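Thioesterase (Pseudomonas aeruginosa, PDB 3QY3) probably hydrolyses fatty acyl-CoA thioesters, as a hotdog-fold thioesterase. Local coordinates at residues T145-P148 / D149-A153; K89-V92 / H93-V97. One frame throughout, in Å; residues are numbered along the deposited sequence. Where two conformers were deposited one is given.

Contact 1. Residues T145-P148 / D149-A153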
loop_
_atom_site.group_PDB
_atom_site.type_symbol
_atom_site.label_atom_id
_atom_site.label_comp_id
_atom_site.label_asym_id
_atom_site.label_seq_id
_atom_site.Cartn_x
_atom_site.Cartn_y
_atom_site.Cartn_z
ATOM N N THR A 145 25.807 11.034 -12.895
ATOM C CA THR A 145 26.262 10.599 -14.226
ATOM C C THR A 145 25.384 11.263 -15.282
ATOM O O THR A 145 24.293 11.689 -14.968
ATOM C CB THR A 145 26.140 9.068 -14.361
ATOM O OG1 THR A 145 24.760 8.668 -14.265
ATOM C CG2 THR A 145 26.951 8.384 -13.259
ATOM N N PRO A 146 25.839 11.342 -16.545
ATOM C CA PRO A 146 25.005 12.111 -17.469
ATOM C C PRO A 146 23.621 11.508 -17.761
ATOM O O PRO A 146 23.399 10.299 -17.662
ATOM C CB PRO A 146 25.871 12.209 -18.742
ATOM C CG PRO A 146 27.270 11.866 -18.288
ATOM C CD PRO A 146 27.085 10.877 -17.183
ATOM N N VAL A 147 22.672 12.368 -18.054
ATOM C CA VAL A 147 21.352 11.938 -18.508
ATOM C C VAL A 147 21.550 11.164 -19.847
ATOM O O VAL A 147 22.383 11.553 -20.667
ATOM C CB VAL A 147 20.440 13.184 -18.684
ATOM C CG1 VAL A 147 19.096 12.812 -19.248
ATOM C CG2 VAL A 147 20.285 13.935 -17.372
ATOM N N PRO A 148 20.814 10.056 -20.048
ATOM C CA PRO A 148 20.903 9.247 -21.262
ATOM C C PRO A 148 20.614 10.066 -22.505
ATOM O O PRO A 148 19.866 11.048 -22.455
ATOM C CB PRO A 148 19.775 8.221 -21.083
ATOM C CG PRO A 148 19.581 8.134 -19.596
ATOM C CD PRO A 148 19.838 9.507 -19.090
ATOM N N ASP A 149 21.188 9.634 -23.619
ATOM C CA ASP A 149 21.017 10.321 -24.880
ATOM C C ASP A 149 19.559 10.441 -25.282
ATOM O O ASP A 149 19.144 11.430 -25.857
ATOM C CB ASP A 149 21.770 9.555 -25.969
ATOM C CG ASP A 149 23.269 9.567 -25.751
ATOM O OD1 ASP A 149 23.732 10.542 -25.072
ATOM O OD2 ASP A 149 23.974 8.625 -26.287
ATOM N N SER A 150 18.802 9.393 -25.001
ATOM C CA SER A 150 17.392 9.332 -25.392
ATOM C C SER A 150 16.576 10.516 -24.824
ATOM O O SER A 150 15.762 11.133 -25.535
ATOM C CB SER A 150 16.794 7.993 -24.933
ATOM O OG SER A 150 16.886 7.858 -23.529
ATOM N N ILE A 151 16.851 10.860 -23.582
ATOM C CA ILE A 151 16.153 11.964 -22.925
ATOM C C ILE A 151 16.638 13.307 -23.425
ATOM O O ILE A 151 15.822 14.165 -23.760
ATOM C CB ILE A 151 16.251 11.844 -21.391
ATOM C CG1 ILE A 151 15.432 10.628 -20.967
ATOM C CG2 ILE A 151 15.752 13.124 -20.690
ATOM C CD1 ILE A 151 15.754 10.132 -19.641
ATOM N N ARG A 152 17.955 13.456 -23.575
ATOM C CA ARG A 152 18.477 14.651 -24.194
ATOM C C ARG A 152 17.859 14.799 -25.589
ATOM O O ARG A 152 17.362 15.873 -25.909
ATOM C CB ARG A 152 20.007 14.610 -24.232
ATOM C CG ARG A 152 20.634 14.679 -22.824
ATOM C CD ARG A 152 22.155 14.567 -22.854
ATOM N NE ARG A 152 22.779 15.115 -21.641
ATOM C CZ ARG A 152 23.985 14.770 -21.166
ATOM N NH1 ARG A 152 24.733 13.847 -21.785
ATOM N NH2 ARG A 152 24.448 15.353 -20.056
ATOM N N ALA A 153 17.841 13.719 -26.379
ATOM C CA ALA A 153 17.222 13.742 -27.717
ATOM C C ALA A 153 15.733 14.123 -27.697
ATOM O O ALA A 153 15.247 14.887 -28.560
ATOM C CB ALA A 153 17.396 12.407 -28.394
#

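Contact 2. Residues K89-V92 / H93-V97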
loop_
_atom_site.group_PDB
_atom_site.type_symbol
_atom_site.label_atom_id
_atom_site.label_comp_id
_atom_site.label_asym_id
_atom_site.label_seq_id
_atom_site.Cartn_x
_atom_site.Cartn_y
_atom_site.Cartn_z
ATOM N N LYS A 89 -8.180 18.650 -6.441
ATOM C CA LYS A 89 -9.527 18.044 -6.453
ATOM C C LYS A 89 -9.342 16.557 -6.113
ATOM O O LYS A 89 -8.385 15.924 -6.591
ATOM C CB LYS A 89 -10.188 18.143 -7.824
ATOM C CG LYS A 89 -10.179 19.534 -8.459
ATOM C CD LYS A 89 -10.929 19.639 -9.875
ATOM C CE LYS A 89 -12.127 18.729 -10.072
ATOM N NZ LYS A 89 -13.396 19.103 -9.336
ATOM N N PRO A 90 -10.246 16.016 -5.312
ATOM C CA PRO A 90 -10.144 14.586 -4.949
ATOM C C PRO A 90 -10.599 13.698 -6.057
ATOM O O PRO A 90 -11.428 14.099 -6.883
ATOM C CB PRO A 90 -11.083 14.466 -3.722
ATOM C CG PRO A 90 -12.063 15.561 -3.904
ATOM C CD PRO A 90 -11.388 16.671 -4.651
ATOM N N VAL A 91 -10.087 12.470 -6.050
ATOM C CA VAL A 91 -10.521 11.436 -6.982
ATOM C C VAL A 91 -11.271 10.405 -6.158
ATOM O O VAL A 91 -10.857 10.042 -5.055
ATOM C CB VAL A 91 -9.351 10.803 -7.705
ATOM C CG1 VAL A 91 -9.772 9.564 -8.572
ATOM C CG2 VAL A 91 -8.522 11.820 -8.564
ATOM N N VAL A 92 -12.372 9.921 -6.716
ATOM C CA VAL A 92 -13.180 8.912 -6.099
ATOM C C VAL A 92 -13.331 7.702 -7.024
ATOM O O VAL A 92 -13.695 7.841 -8.176
ATOM C CB VAL A 92 -14.512 9.497 -5.710
ATOM C CG1 VAL A 92 -15.507 8.438 -5.154
ATOM C CG2 VAL A 92 -14.324 10.594 -4.635
ATOM N N HIS A 93 -13.113 6.509 -6.477
ATOM C CA HIS A 93 -13.340 5.260 -7.233
ATOM C C HIS A 93 -14.803 5.102 -7.666
ATOM O O HIS A 93 -15.728 5.428 -6.908
ATOM C CB HIS A 93 -12.928 4.085 -6.338
ATOM C CG HIS A 93 -12.951 2.740 -7.009
ATOM N ND1 HIS A 93 -14.082 1.970 -7.094
ATOM C CD2 HIS A 93 -11.968 2.036 -7.629
ATOM C CE1 HIS A 93 -13.794 0.830 -7.716
ATOM N NE2 HIS A 93 -12.510 0.830 -8.022
ATOM N N PRO A 94 -15.047 4.541 -8.856
ATOM C CA PRO A 94 -14.100 4.124 -9.869
ATOM C C PRO A 94 -13.644 5.368 -10.675
ATOM O O PRO A 94 -14.446 6.260 -10.952
ATOM C CB PRO A 94 -14.903 3.194 -10.756
ATOM C CG PRO A 94 -16.308 3.569 -10.545
ATOM C CD PRO A 94 -16.440 4.151 -9.195
ATOM N N ALA A 95 -12.409 5.350 -11.141
ATOM C CA ALA A 95 -11.890 6.428 -11.939
ATOM C C ALA A 95 -10.577 5.948 -12.559
ATOM O O ALA A 95 -9.954 5.002 -12.074
ATOM C CB ALA A 95 -11.615 7.690 -11.051
ATOM N N THR A 96 -10.195 6.602 -13.645
ATOM C CA THR A 96 -8.874 6.423 -14.252
ATOM C C THR A 96 -8.138 7.754 -14.207
ATOM O O THR A 96 -8.589 8.763 -14.770
ATOM C CB THR A 96 -8.983 5.900 -15.692
ATOM O OG1 THR A 96 -9.668 4.636 -15.644
ATOM C CG2 THR A 96 -7.586 5.774 -16.333
ATOM N N VAL A 97 -7.018 7.777 -13.492
ATOM C CA VAL A 97 -6.221 8.981 -13.396
ATOM C C VAL A 97 -5.354 9.088 -14.644
ATOM O O VAL A 97 -4.783 8.123 -15.079
ATOM C CB VAL A 97 -5.352 9.005 -12.113
ATOM C CG1 VAL A 97 -4.272 10.103 -12.189
ATOM C CG2 VAL A 97 -6.277 9.193 -10.867
#

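Contact 1. Residues T145-P148 / D149-A153
P148 and R152 meet through the backbone: P148 O accepts R152 N at 3.3 Å in a nearly straight bond, N-H...O 176°, with the donor in the carbonyl plane. The same oxygen receives a weak, strongly bent second bond from I151 N at 3.2 Å, so P148, at the N-cap position, offers its carbonyl to the first turn of the helix although its ring has no polar capping atom. On the buried side V147 CG1 presses on I151 CG2 at 3.7 Å, the two side chains crossing at about a right angle. The P148 ring and I151 instead lie side by side and point the same way, with P148 CD 4.2 Å from I151 CD1. R152 works back along the loop. Its CG stands anti to the carbonyl carbon (chi1 -67°) and the chain stays extended from CG to NE, which carries the guanidinium past V147 to P146. V147 O sits over one face of that group, displaced toward its rim and 3.5 Å from R152 NH1; the angle is too poor for a hydrogen bond. P146 CB approaches the guanidinium obliquely, 3.6 Å from R152 NH1. In the next shell, W136 of strand 128-138 touches both P148 and I151, and I151 also packs on L67 and I69. Backbone hydrogen bonds of T145 with W136 and of V147 with T108 hold the incoming loop. The whole is a helix N-terminus: a proline at the N-cap, a first-turn bond to its carbonyl, and an apolar face turned to the antiparallel sheet of the hotdog fold.

Contact 2. Residues K89-V92 / H93-V97
H93 NE2 hydrogen-bonds E58 OE2 on helix 51-66 of the second subunit, and from that same neighbouring helix V61 packs on H93 and E65 on P94. H93 N has no hydrogen-bond partner in the model and is buried, with V92 CG1 just 3.3 Å away. With CG anti to the backbone N (chi1 -174°), the H93 ring stands beside its own carbonyl carbon, from where NE2 meets E58 of the second subunit. P94 CB lies 3.9 Å above one face of the ring, offset toward the rim, and W38 meets the same ring edge-to-face. The peptide bond before P94 is cis, and this cis-proline turn brings the CA atoms of V92 and A95 to 6.5 Å of each other without a hydrogen bond across it. The turn leads into strand 96-106 of the curved antiparallel sheet that wraps round helix 51-66 in the hotdog fold. Inside the bend, A95 CB touches both V92 O and V91 CG1, at 3.6 Å from each. Further along, V97 CG2 rests against both methyls of V91, 4.2 Å from each. V91 CG1 points to the A95 side, and the pair of valines continues inward onto the sheet: V91 touches T119 and V97 touches L117, both on strand 110-119.

Going from the N terminus, the chain completes strand 28-35, helix 51-66 and strand 76-87 before contact 2 (89-97) turns it into strand 96-106. Strands 96-106, 110-119 and 128-138 then follow one another antiparallel, and after the short strand 143-144 contact 1 (145-153) starts the last helix, 149-155. The two are in series: neither nests in the other and they do not cross. They lie on opposite sides of the chain's centre, their own centres about 34 Å apart and their nearest atoms about 21 Å. Contact 2 closes the loop between strands 76-87 and 96-106, and its H93 and P94 meet the second subunit, whereas contact 1 ties the C-terminal helix to strand 128-138.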